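Local coordinates for protein integral membrane indolylacetylinositol arabinosyltransferase EmbB (Mycolicibacterium smegmatis MC2 155, PDB 7BVC) that probably polymerises arabinose into the arabinan of cell-wall arabinogalactan, as a membrane-bound arabinosyltransferase of the emb family, at residues 110-115 and 126-131; 274-279 and 701-706; 434-439 and 565-570; 885-890 and 900-905. One frame throughout, in Å; residues are numbered along the deposited sequence.

Contact 1: residues 110-115 and 126-131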
loop_
_atom_site.group_PDB
_atom_site.type_symbol
_atom_site.label_atom_id
_atom_site.label_comp_id
_atom_site.label_asym_id
_atom_site.label_seq_id
_atom_site.Cartn_x
_atom_site.Cartn_y
_atom_site.Cartn_z
ATOM N N ALA B 110 25.127 -22.121 -14.022
ATOM C CA ALA B 110 24.613 -23.473 -13.852
ATOM C C ALA B 110 23.117 -23.477 -13.578
ATOM O O ALA B 110 22.428 -24.437 -13.937
ATOM C CB ALA B 110 25.358 -24.182 -12.720
ATOM N N LEU B 111 22.604 -22.420 -12.949
ATOM C CA LEU B 111 21.181 -22.359 -12.638
ATOM C C LEU B 111 20.348 -22.030 -13.869
ATOM O O LEU B 111 19.197 -22.472 -13.970
ATOM C CB LEU B 111 20.938 -21.328 -11.535
ATOM C CG LEU B 111 19.514 -20.821 -11.301
ATOM C CD1 LEU B 111 18.618 -21.935 -10.790
ATOM C CD2 LEU B 111 19.516 -19.647 -10.334
ATOM N N ASN B 112 20.905 -21.277 -14.817
ATOM C CA ASN B 112 20.147 -20.830 -15.978
ATOM C C ASN B 112 20.486 -21.557 -17.269
ATOM O O ASN B 112 19.623 -21.661 -18.140
ATOM C CB ASN B 112 20.351 -19.327 -16.197
ATOM C CG ASN B 112 19.597 -18.486 -15.194
ATOM O OD1 ASN B 112 18.381 -18.330 -15.287
ATOM N ND2 ASN B 112 20.316 -17.936 -14.224
ATOM N N ALA B 113 21.703 -22.062 -17.421
ATOM C CA ALA B 113 22.154 -22.606 -18.690
ATOM C C ALA B 113 22.438 -24.102 -18.578
ATOM O O ALA B 113 22.210 -24.728 -17.537
ATOM C CB ALA B 113 23.382 -21.837 -19.172
ATOM N N MET B 114 22.941 -24.676 -19.668
ATOM C CA MET B 114 23.295 -26.086 -19.742
ATOM C C MET B 114 24.807 -26.226 -19.841
ATOM O O MET B 114 25.437 -25.599 -20.699
ATOM C CB MET B 114 22.629 -26.758 -20.943
ATOM C CG MET B 114 23.289 -28.059 -21.363
ATOM S SD MET B 114 23.025 -28.463 -23.099
ATOM C CE MET B 114 21.390 -29.188 -23.033
ATOM N N LEU B 115 25.383 -27.048 -18.970
ATOM C CA LEU B 115 26.821 -27.270 -18.921
ATOM C C LEU B 115 27.123 -28.752 -19.083
ATOM O O LEU B 115 26.385 -29.605 -18.581
ATOM C CB LEU B 115 27.413 -26.757 -17.607
ATOM C CG LEU B 115 27.118 -25.298 -17.258
ATOM C CD1 LEU B 115 27.391 -25.039 -15.789
ATOM C CD2 LEU B 115 27.935 -24.362 -18.127
ATOM N N ILE B 126 24.640 -30.909 -16.647
ATOM C CA ILE B 126 23.792 -30.161 -15.725
ATOM C C ILE B 126 22.920 -29.209 -16.528
ATOM O O ILE B 126 23.425 -28.436 -17.351
ATOM C CB ILE B 126 24.632 -29.396 -14.688
ATOM C CG1 ILE B 126 25.670 -30.323 -14.055
ATOM C CG2 ILE B 126 23.737 -28.781 -13.625
ATOM C CD1 ILE B 126 25.114 -31.217 -12.971
ATOM N N VAL B 127 21.612 -29.262 -16.293
ATOM C CA VAL B 127 20.668 -28.375 -16.963
ATOM C C VAL B 127 19.757 -27.743 -15.921
ATOM O O VAL B 127 18.861 -28.405 -15.384
ATOM C CB VAL B 127 19.847 -29.123 -18.028
ATOM C CG1 VAL B 127 18.808 -28.200 -18.633
ATOM C CG2 VAL B 127 20.754 -29.682 -19.108
ATOM N N ARG B 128 19.985 -26.463 -15.624
ATOM C CA ARG B 128 19.188 -25.713 -14.652
ATOM C C ARG B 128 19.227 -26.375 -13.276
ATOM O O ARG B 128 18.194 -26.635 -12.655
ATOM C CB ARG B 128 17.746 -25.540 -15.137
ATOM C CG ARG B 128 17.624 -24.863 -16.488
ATOM C CD ARG B 128 16.193 -24.449 -16.766
ATOM N NE ARG B 128 16.103 -23.516 -17.883
ATOM C CZ ARG B 128 16.038 -22.197 -17.748
ATOM N NH1 ARG B 128 16.051 -21.651 -16.541
ATOM N NH2 ARG B 128 15.959 -21.422 -18.819
ATOM N N ASN B 129 20.443 -26.647 -12.800
ATOM C CA ASN B 129 20.678 -27.243 -11.483
ATOM C C ASN B 129 19.986 -28.593 -11.336
ATOM O O ASN B 129 19.537 -28.959 -10.247
ATOM C CB ASN B 129 20.245 -26.297 -10.359
ATOM C CG ASN B 129 21.323 -25.300 -9.995
ATOM O OD1 ASN B 129 22.508 -25.533 -10.234
ATOM N ND2 ASN B 129 20.919 -24.179 -9.414
ATOM N N VAL B 130 19.894 -29.343 -12.428
ATOM C CA VAL B 130 19.289 -30.671 -12.437
ATOM C C VAL B 130 20.315 -31.601 -13.072
ATOM O O VAL B 130 20.539 -31.551 -14.286
ATOM C CB VAL B 130 17.959 -30.706 -13.196
ATOM C CG1 VAL B 130 17.537 -32.137 -13.471
ATOM C CG2 VAL B 130 16.884 -29.978 -12.405
ATOM N N VAL B 131 20.953 -32.435 -12.254
ATOM C CA VAL B 131 21.983 -33.335 -12.758
ATOM C C VAL B 131 21.338 -34.389 -13.649
ATOM O O VAL B 131 20.450 -35.134 -13.221
ATOM C CB VAL B 131 22.774 -33.968 -11.605
ATOM C CG1 VAL B 131 21.840 -34.579 -10.570
ATOM C CG2 VAL B 131 23.735 -35.014 -12.141
#

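Contact 2: residues 274-279 and 701-706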
loop_
_atom_site.group_PDB
_atom_site.type_symbol
_atom_site.label_atom_id
_atom_site.label_comp_id
_atom_site.label_asym_id
_atom_site.label_seq_id
_atom_site.Cartn_x
_atom_site.Cartn_y
_atom_site.Cartn_z
ATOM N N ALA B 274 0.968 26.458 -25.297
ATOM C CA ALA B 274 2.096 26.510 -26.216
ATOM C C ALA B 274 3.417 26.824 -25.528
ATOM O O ALA B 274 4.470 26.652 -26.149
ATOM C CB ALA B 274 1.832 27.543 -27.311
ATOM N N ILE B 275 3.396 27.280 -24.277
ATOM C CA ILE B 275 4.623 27.481 -23.518
ATOM C C ILE B 275 4.828 26.410 -22.455
ATOM O O ILE B 275 5.982 26.158 -22.071
ATOM C CB ILE B 275 4.675 28.888 -22.887
ATOM C CG1 ILE B 275 3.797 28.971 -21.643
ATOM C CG2 ILE B 275 4.250 29.940 -23.898
ATOM C CD1 ILE B 275 3.803 30.338 -21.008
ATOM N N TRP B 276 3.761 25.773 -21.970
ATOM C CA TRP B 276 3.916 24.546 -21.203
ATOM C C TRP B 276 4.420 23.405 -22.072
ATOM O O TRP B 276 5.013 22.457 -21.551
ATOM C CB TRP B 276 2.587 24.162 -20.556
ATOM C CG TRP B 276 2.661 22.929 -19.721
ATOM C CD1 TRP B 276 2.332 21.663 -20.101
ATOM C CD2 TRP B 276 3.088 22.842 -18.358
ATOM N NE1 TRP B 276 2.529 20.791 -19.059
ATOM C CE2 TRP B 276 2.993 21.491 -17.978
ATOM C CE3 TRP B 276 3.541 23.776 -17.424
ATOM C CZ2 TRP B 276 3.332 21.051 -16.705
ATOM C CZ3 TRP B 276 3.876 23.337 -16.164
ATOM C CH2 TRP B 276 3.771 21.988 -15.813
ATOM N N TYR B 277 4.192 23.474 -23.384
ATOM C CA TYR B 277 4.766 22.487 -24.289
ATOM C C TYR B 277 6.285 22.592 -24.340
ATOM O O TYR B 277 6.962 21.607 -24.654
ATOM C CB TYR B 277 4.168 22.660 -25.684
ATOM C CG TYR B 277 4.752 21.745 -26.732
ATOM C CD1 TYR B 277 4.421 20.399 -26.767
ATOM C CD2 TYR B 277 5.627 22.230 -27.691
ATOM C CE1 TYR B 277 4.951 19.564 -27.721
ATOM C CE2 TYR B 277 6.162 21.399 -28.650
ATOM C CZ TYR B 277 5.820 20.068 -28.661
ATOM O OH TYR B 277 6.350 19.238 -29.617
ATOM N N VAL B 278 6.833 23.759 -24.027
ATOM C CA VAL B 278 8.272 23.995 -24.088
ATOM C C VAL B 278 8.927 23.850 -22.721
ATOM O O VAL B 278 9.906 23.119 -22.571
ATOM C CB VAL B 278 8.559 25.384 -24.700
ATOM C CG1 VAL B 278 10.054 25.611 -24.810
ATOM C CG2 VAL B 278 7.898 25.508 -26.058
ATOM N N ILE B 279 8.403 24.540 -21.704
ATOM C CA ILE B 279 9.031 24.551 -20.387
ATOM C C ILE B 279 8.390 23.573 -19.417
ATOM O O ILE B 279 8.882 23.422 -18.292
ATOM C CB ILE B 279 9.017 25.967 -19.776
ATOM C CG1 ILE B 279 7.637 26.279 -19.198
ATOM C CG2 ILE B 279 9.414 27.001 -20.813
ATOM C CD1 ILE B 279 7.571 27.585 -18.452
ATOM N N VAL B 701 -0.058 28.110 -9.900
ATOM C CA VAL B 701 0.914 27.402 -9.073
ATOM C C VAL B 701 1.791 26.498 -9.931
ATOM O O VAL B 701 3.019 26.490 -9.792
ATOM C CB VAL B 701 0.198 26.612 -7.962
ATOM C CG1 VAL B 701 1.086 25.501 -7.437
ATOM C CG2 VAL B 701 -0.206 27.544 -6.835
ATOM N N MET B 702 1.179 25.736 -10.842
ATOM C CA MET B 702 1.959 24.855 -11.712
ATOM C C MET B 702 2.902 25.648 -12.610
ATOM O O MET B 702 4.086 25.300 -12.751
ATOM C CB MET B 702 1.029 23.992 -12.563
ATOM C CG MET B 702 0.169 23.022 -11.782
ATOM S SD MET B 702 -0.789 21.953 -12.873
ATOM C CE MET B 702 -2.326 21.833 -11.967
ATOM N N MET B 703 2.392 26.712 -13.238
ATOM C CA MET B 703 3.221 27.499 -14.145
ATOM C C MET B 703 4.408 28.117 -13.417
ATOM O O MET B 703 5.536 28.077 -13.920
ATOM C CB MET B 703 2.381 28.580 -14.821
ATOM C CG MET B 703 1.343 28.041 -15.788
ATOM S SD MET B 703 2.091 27.330 -17.265
ATOM C CE MET B 703 3.001 28.734 -17.888
ATOM N N ALA B 704 4.182 28.679 -12.228
ATOM C CA ALA B 704 5.284 29.263 -11.474
ATOM C C ALA B 704 6.256 28.199 -10.986
ATOM O O ALA B 704 7.472 28.427 -10.988
ATOM C CB ALA B 704 4.746 30.070 -10.295
ATOM N N SER B 705 5.748 27.037 -10.572
ATOM C CA SER B 705 6.624 25.961 -10.125
ATOM C C SER B 705 7.571 25.525 -11.232
ATOM O O SER B 705 8.757 25.284 -10.984
ATOM C CB SER B 705 5.789 24.778 -9.638
ATOM O OG SER B 705 6.617 23.703 -9.240
ATOM N N MET B 706 7.071 25.420 -12.462
ATOM C CA MET B 706 7.940 25.000 -13.557
ATOM C C MET B 706 8.735 26.141 -14.176
ATOM O O MET B 706 9.702 25.877 -14.897
ATOM C CB MET B 706 7.133 24.291 -14.645
ATOM C CG MET B 706 6.718 22.883 -14.267
ATOM S SD MET B 706 8.075 21.903 -13.601
ATOM C CE MET B 706 9.124 21.761 -15.040
#

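Contact 3: residues 434-439 and 565-570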
loop_
_atom_site.group_PDB
_atom_site.type_symbol
_atom_site.label_atom_id
_atom_site.label_comp_id
_atom_site.label_asym_id
_atom_site.label_seq_id
_atom_site.Cartn_x
_atom_site.Cartn_y
_atom_site.Cartn_z
ATOM N N GLY B 434 -8.951 2.468 -23.413
ATOM C CA GLY B 434 -9.787 3.148 -24.376
ATOM C C GLY B 434 -11.251 2.789 -24.319
ATOM O O GLY B 434 -12.022 3.231 -25.174
ATOM N N LEU B 435 -11.663 1.993 -23.332
ATOM C CA LEU B 435 -13.068 1.628 -23.190
ATOM C C LEU B 435 -13.938 2.810 -22.787
ATOM O O LEU B 435 -15.165 2.674 -22.744
ATOM C CB LEU B 435 -13.213 0.507 -22.162
ATOM C CG LEU B 435 -13.221 -0.926 -22.692
ATOM C CD1 LEU B 435 -13.051 -1.909 -21.551
ATOM C CD2 LEU B 435 -14.504 -1.203 -23.452
ATOM N N ILE B 436 -13.340 3.959 -22.487
ATOM C CA ILE B 436 -14.085 5.132 -22.045
ATOM C C ILE B 436 -14.810 5.766 -23.225
ATOM O O ILE B 436 -15.568 6.728 -23.057
ATOM C CB ILE B 436 -13.157 6.152 -21.365
ATOM C CG1 ILE B 436 -12.361 6.925 -22.417
ATOM C CG2 ILE B 436 -12.224 5.449 -20.396
ATOM C CD1 ILE B 436 -11.850 8.258 -21.932
ATOM N N ALA B 437 -14.581 5.237 -24.425
ATOM C CA ALA B 437 -15.197 5.785 -25.625
ATOM C C ALA B 437 -16.534 5.149 -25.959
ATOM O O ALA B 437 -17.371 5.800 -26.594
ATOM C CB ALA B 437 -14.256 5.627 -26.817
ATOM N N VAL B 438 -16.758 3.895 -25.558
ATOM C CA VAL B 438 -18.073 3.284 -25.739
ATOM C C VAL B 438 -19.088 3.818 -24.745
ATOM O O VAL B 438 -20.292 3.589 -24.915
ATOM C CB VAL B 438 -17.997 1.752 -25.630
ATOM C CG1 VAL B 438 -17.014 1.197 -26.646
ATOM C CG2 VAL B 438 -17.614 1.334 -24.226
ATOM N N ALA B 439 -18.637 4.525 -23.707
ATOM C CA ALA B 439 -19.572 5.216 -22.830
ATOM C C ALA B 439 -20.352 6.273 -23.599
ATOM O O ALA B 439 -21.548 6.475 -23.355
ATOM C CB ALA B 439 -18.823 5.847 -21.658
ATOM N N PHE B 565 -20.018 8.987 -15.413
ATOM C CA PHE B 565 -20.215 7.852 -14.516
ATOM C C PHE B 565 -19.878 6.535 -15.202
ATOM O O PHE B 565 -19.286 5.640 -14.583
ATOM C CB PHE B 565 -21.650 7.845 -13.991
ATOM C CG PHE B 565 -21.843 8.677 -12.759
ATOM C CD1 PHE B 565 -21.409 8.221 -11.527
ATOM C CD2 PHE B 565 -22.443 9.920 -12.835
ATOM C CE1 PHE B 565 -21.581 8.986 -10.393
ATOM C CE2 PHE B 565 -22.619 10.690 -11.702
ATOM C CZ PHE B 565 -22.187 10.222 -10.480
ATOM N N ALA B 566 -20.228 6.395 -16.481
ATOM C CA ALA B 566 -19.861 5.190 -17.212
ATOM C C ALA B 566 -18.354 5.077 -17.379
ATOM O O ALA B 566 -17.819 3.967 -17.408
ATOM C CB ALA B 566 -20.555 5.169 -18.572
ATOM N N THR B 567 -17.652 6.206 -17.475
ATOM C CA THR B 567 -16.194 6.172 -17.526
ATOM C C THR B 567 -15.615 5.711 -16.195
ATOM O O THR B 567 -14.703 4.876 -16.156
ATOM C CB THR B 567 -15.650 7.552 -17.897
ATOM O OG1 THR B 567 -16.177 7.948 -19.168
ATOM C CG2 THR B 567 -14.133 7.525 -17.966
ATOM N N MET B 568 -16.126 6.257 -15.089
ATOM C CA MET B 568 -15.669 5.805 -13.778
ATOM C C MET B 568 -15.968 4.328 -13.557
ATOM O O MET B 568 -15.239 3.649 -12.827
ATOM C CB MET B 568 -16.309 6.643 -12.673
ATOM C CG MET B 568 -15.511 7.875 -12.292
ATOM S SD MET B 568 -16.432 8.975 -11.203
ATOM C CE MET B 568 -17.199 7.788 -10.107
ATOM N N PHE B 569 -17.034 3.814 -14.173
ATOM C CA PHE B 569 -17.349 2.392 -14.065
ATOM C C PHE B 569 -16.418 1.547 -14.931
ATOM O O PHE B 569 -15.879 0.534 -14.472
ATOM C CB PHE B 569 -18.812 2.155 -14.446
ATOM C CG PHE B 569 -19.155 0.715 -14.703
ATOM C CD1 PHE B 569 -19.419 -0.146 -13.651
ATOM C CD2 PHE B 569 -19.236 0.227 -15.998
ATOM C CE1 PHE B 569 -19.741 -1.469 -13.885
ATOM C CE2 PHE B 569 -19.556 -1.094 -16.237
ATOM C CZ PHE B 569 -19.810 -1.944 -15.180
ATOM N N PHE B 570 -16.220 1.949 -16.188
ATOM C CA PHE B 570 -15.345 1.243 -17.114
ATOM C C PHE B 570 -13.876 1.334 -16.733
ATOM O O PHE B 570 -13.065 0.597 -17.301
ATOM C CB PHE B 570 -15.525 1.789 -18.533
ATOM C CG PHE B 570 -16.620 1.120 -19.310
ATOM C CD1 PHE B 570 -16.590 -0.244 -19.539
ATOM C CD2 PHE B 570 -17.674 1.857 -19.822
ATOM C CE1 PHE B 570 -17.594 -0.860 -20.258
ATOM C CE2 PHE B 570 -18.679 1.245 -20.541
ATOM C CZ PHE B 570 -18.638 -0.115 -20.760
#

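Contact 4: residues 885-890 and 900-905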
loop_
_atom_site.group_PDB
_atom_site.type_symbol
_atom_site.label_atom_id
_atom_site.label_comp_id
_atom_site.label_asym_id
_atom_site.label_seq_id
_atom_site.Cartn_x
_atom_site.Cartn_y
_atom_site.Cartn_z
ATOM N N LEU B 885 37.142 19.548 5.504
ATOM C CA LEU B 885 38.299 19.851 4.668
ATOM C C LEU B 885 38.852 21.204 5.086
ATOM O O LEU B 885 38.204 22.230 4.867
ATOM C CB LEU B 885 37.913 19.858 3.194
ATOM C CG LEU B 885 39.068 19.680 2.217
ATOM C CD1 LEU B 885 39.363 18.205 2.049
ATOM C CD2 LEU B 885 38.758 20.331 0.882
ATOM N N GLU B 886 40.042 21.210 5.676
ATOM C CA GLU B 886 40.694 22.451 6.063
ATOM C C GLU B 886 41.652 22.902 4.971
ATOM O O GLU B 886 42.383 22.090 4.399
ATOM C CB GLU B 886 41.446 22.275 7.382
ATOM C CG GLU B 886 40.596 22.509 8.613
ATOM C CD GLU B 886 41.382 23.122 9.750
ATOM O OE1 GLU B 886 42.617 23.247 9.618
ATOM O OE2 GLU B 886 40.768 23.482 10.774
ATOM N N TYR B 887 41.642 24.200 4.682
ATOM C CA TYR B 887 42.536 24.784 3.695
ATOM C C TYR B 887 43.408 25.840 4.355
ATOM O O TYR B 887 42.942 26.604 5.205
ATOM C CB TYR B 887 41.761 25.390 2.520
ATOM C CG TYR B 887 40.647 26.336 2.901
ATOM C CD1 TYR B 887 40.894 27.684 3.115
ATOM C CD2 TYR B 887 39.341 25.883 3.023
ATOM C CE1 TYR B 887 39.876 28.551 3.450
ATOM C CE2 TYR B 887 38.316 26.743 3.360
ATOM C CZ TYR B 887 38.590 28.076 3.573
ATOM O OH TYR B 887 37.571 28.937 3.910
ATOM N N ALA B 888 44.675 25.873 3.962
ATOM C CA ALA B 888 45.681 26.720 4.582
ATOM C C ALA B 888 46.072 27.858 3.647
ATOM O O ALA B 888 45.645 27.926 2.493
ATOM C CB ALA B 888 46.907 25.893 4.976
ATOM N N THR B 889 46.897 28.768 4.169
ATOM C CA THR B 889 47.432 29.886 3.403
ATOM C C THR B 889 48.932 29.976 3.656
ATOM O O THR B 889 49.493 29.228 4.463
ATOM C CB THR B 889 46.749 31.212 3.769
ATOM O OG1 THR B 889 47.319 31.724 4.980
ATOM C CG2 THR B 889 45.250 31.026 3.958
ATOM N N ARG B 890 49.585 30.900 2.958
ATOM C CA ARG B 890 51.013 31.134 3.118
ATOM C C ARG B 890 51.261 32.227 4.154
ATOM O O ARG B 890 50.357 32.654 4.879
ATOM C CB ARG B 890 51.658 31.514 1.787
ATOM C CG ARG B 890 51.976 30.359 0.867
ATOM C CD ARG B 890 52.519 30.880 -0.447
ATOM N NE ARG B 890 51.488 31.560 -1.225
ATOM C CZ ARG B 890 51.733 32.300 -2.300
ATOM N NH1 ARG B 890 52.979 32.461 -2.725
ATOM N NH2 ARG B 890 50.735 32.882 -2.950
ATOM N N GLY B 900 40.054 27.933 7.808
ATOM C CA GLY B 900 38.932 27.589 6.957
ATOM C C GLY B 900 38.506 26.146 7.132
ATOM O O GLY B 900 39.199 25.322 7.724
ATOM N N ARG B 901 37.329 25.854 6.580
ATOM C CA ARG B 901 36.728 24.530 6.665
ATOM C C ARG B 901 35.560 24.459 5.692
ATOM O O ARG B 901 34.797 25.419 5.569
ATOM C CB ARG B 901 36.251 24.229 8.091
ATOM C CG ARG B 901 35.727 22.822 8.287
ATOM C CD ARG B 901 35.587 22.486 9.762
ATOM N NE ARG B 901 36.877 22.203 10.385
ATOM C CZ ARG B 901 37.556 23.074 11.122
ATOM N NH1 ARG B 901 37.068 24.289 11.333
ATOM N NH2 ARG B 901 38.721 22.730 11.651
ATOM N N VAL B 902 35.433 23.327 5.004
ATOM C CA VAL B 902 34.374 23.104 4.027
ATOM C C VAL B 902 33.606 21.848 4.412
ATOM O O VAL B 902 34.201 20.854 4.841
ATOM C CB VAL B 902 34.935 22.978 2.594
ATOM C CG1 VAL B 902 33.806 22.989 1.578
ATOM C CG2 VAL B 902 35.926 24.094 2.305
ATOM N N THR B 903 32.268 21.896 4.256
ATOM C CA THR B 903 31.376 20.781 4.536
ATOM C C THR B 903 30.998 20.057 3.248
ATOM O O THR B 903 30.850 20.684 2.195
ATOM C CB THR B 903 30.105 21.267 5.237
ATOM O OG1 THR B 903 29.234 21.877 4.278
ATOM C CG2 THR B 903 30.447 22.275 6.324
ATOM N N PRO B 904 30.823 18.739 3.296
ATOM C CA PRO B 904 30.705 17.957 2.064
ATOM C C PRO B 904 29.302 17.981 1.472
ATOM O O PRO B 904 28.338 18.461 2.070
ATOM C CB PRO B 904 31.076 16.547 2.525
ATOM C CG PRO B 904 30.593 16.499 3.923
ATOM C CD PRO B 904 30.843 17.875 4.489
ATOM N N TYR B 905 29.213 17.431 0.266
ATOM C CA TYR B 905 27.961 17.253 -0.462
ATOM C C TYR B 905 27.690 15.755 -0.557
ATOM O O TYR B 905 28.154 15.090 -1.487
ATOM C CB TYR B 905 28.041 17.883 -1.850
ATOM C CG TYR B 905 27.663 19.341 -1.907
ATOM C CD1 TYR B 905 26.364 19.754 -1.655
ATOM C CD2 TYR B 905 28.603 20.307 -2.235
ATOM C CE1 TYR B 905 26.017 21.087 -1.716
ATOM C CE2 TYR B 905 28.266 21.641 -2.297
ATOM C CZ TYR B 905 26.975 22.026 -2.036
ATOM O OH TYR B 905 26.642 23.358 -2.099
#

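Contact 1: residues 110-115 and 126-131
Leu115 and Ile126 exchange two backbone hydrogen bonds, Leu115 N to Ile126 O at 2.9 Å, nearly straight, and Ile126 N to Leu115 O, also at 2.9 Å. Next to them Met114 and Val127 form a non-hydrogen-bonded pair. Their side chains run side by side on the same face of the sheet, with Met114 CG 3.8 Å from Val127 CG2, a fitting use of flexible and branched apolar groups in a buried spot. Beyond this pair the bonding loosens: Arg128 N reaches Ala113 O and Asn129 N reaches Ala110 O, both weakly. The Asn129 side chain crosses that of Leu111 obliquely, bringing Asn129 ND2 3.5 Å from Leu111 CD1. The Arg128 chain, extended from CG to NE, carries its guanidinium to Asn112 O, which stands 3.6 Å above the centre of one face; NE is hydrogen-bonded to Arg186 O. Asn112 ND2 in turn bonds Asp108 O. Arg128 and Asn129 both have positive phi (58° and 59°), a conformation asparagine tolerates well, and Val127 N bonds Val130 O around them. Ile126 and Asn129 also pack on another protein chain. The contact closes the antiparallel hairpin of strands 114-118 and 122-127 in the concanavalin-like domain, short helix 109-112 running into its first strand.

Contact 2: residues 274-279 and 701-706
Two membrane helices, 264-279 and 690-712, meet here, both predicted to span the bilayer. The segments run in broadly the same direction, inclined by 37°, with axes 11.2 Å apart at closest. So wide a separation suits large side chains, and tryptophan and methionine bridge it. Trp276 starts with CG anti to the backbone N (chi1 -179°), and its indole reaches across to the other helix. Its far corner meets Met706, whose CG lies 3.4 Å from Trp276 CH2, the two side chains crossing obliquely. Met702 O sits at the ring edge, near its plane, 3.9 Å from Trp276 CZ3. Met703 adds a Met-aromatic contact: its SD is 5.1 Å from the centroid of the six-membered ring of Trp276, approaching the ring at a slant.

The pairing joins the first part of the GT-C-type membrane region to helix 690-712, more than 400 residues further along the chain, and it is made mainly by apolar side chains. Unbranched and doubly bent, Met703 also swings its CE to 3.6 Å from Ile275 CD1, the two side chains crossing at about a right angle. Met706 is bent at chi2 and chi3 as well, which brings its CE 3.7 Å from Ile279 O. Trp276 NE1 makes a weak hydrogen bond to Met382 O, and the backbone Trp276 O accepts one from Asn386 ND2.

Contact 3: residues 434-439 and 565-570
The Phe570 ring is covered on both faces. Over the centre of one lies Phe569 CD2, 4.3 Å above the plane and contributed by the preceding residue of the same helix; over the other stands Leu435 O, 3.9 Å above the plane and offset toward the rim. Val438 approaches the ring obliquely, its CG2 3.8 Å from Phe570 CE2, and the two side chains cross at about a right angle. Leu435 CB adds a looser contact, 4.3 Å from Phe570 CD1. A broad, flat phenylalanine suits this place because a single ring can meet a carbonyl and two aliphatic side chains of the facing segment.

Farther back along helix 554-570 the helix presents small residues, Ala566 and Thr567. Ala439 CB lies 3.6 Å from Ala566 CB, and such short side chains let the two backbones come close. Thr567 points its methyl at Ile436: with CG2 anti to its own backbone N, Thr567 CG2 reaches 3.7 Å from Ile436 CG2, while Thr567 OG1, beside that N, is hydrogen-bonded to Ile563 O one turn earlier. A hydroxyl satisfied within its own helix costs little in an apolar setting. Ile436 also leans on Ile394 and Ala398 of helix 391-411.

Residues 434-438 lie in the link between helix 415-428 and helix 439-443, which begins at Ala439; 435-438 keep helical backbone angles without regular hydrogen bonding. The Ala566 side chain lies about 4 Å from a bound cardiolipin, so the helix that packs on 434-439 through Ala566, Thr567 and Phe570 also lines a cardiolipin site, with Phe565 and Phe569, in the GT-C-type membrane region.

Contact 4: residues 885-890 and 900-905
Val902 N donates to Leu885 O at 3.0 Å, in the carbonyl plane and on a lone pair; the return bond, Leu885 N to Val902 O, is weak at 3.3 Å. Together they make a single antiparallel bridge. Leu885 O also receives a CA-H...O contact from Arg901 CA, 3.3 Å away. Glu886 has two cationic partners: OE1 forms a salt bridge with Arg931 NH1, and OE2 forms one with Arg901 NH2, where the atoms are modelled too close for their positions to be sure. Glutamate suits this buried place, with the Arg931 salt bridge and Arg901 nearby probably favouring its charged form. The backbone of Glu886 is hydrogen-bonded to that of Arg931 as well. Gly900, with phi 131° and psi 167°, adopts angles that call for glycine, and its CA sits over the face of the Tyr887 ring, 3.8 Å from the centroid, as a CH-pi contact. Val902 CG2 comes to that ring's edge, 3.7 Å from Tyr887 CE2. Strand 882-889 lies between 929-936 and 897-898 in an antiparallel sheet. Residues 900-905 continue from strand 897-898 toward strand 914-918, with the Val902 and Pro904 side chains touching strand 914-918 of another sheet.

From the N terminus, contact 1 comes first, closing a hairpin with ten residues between its segments, within the concanavalin-like domain. The chain then enters the membrane region, where contact 2 opens at 274-279 and closes only at 701-706, holding 421 residues between its halves. Contact 3 lies wholly within that span and closes a shorter, 125-residue loop, so the two are nested and none of the four cross. Contact 4 follows as a local nine-residue closure in the C-terminal domain. The two sheet contacts shape their own domains, whereas contacts 2 and 3 tie together membrane segments distant in sequence. None touches another: even contacts 2 and 3 stay about 19 Å apart at their nearest atoms.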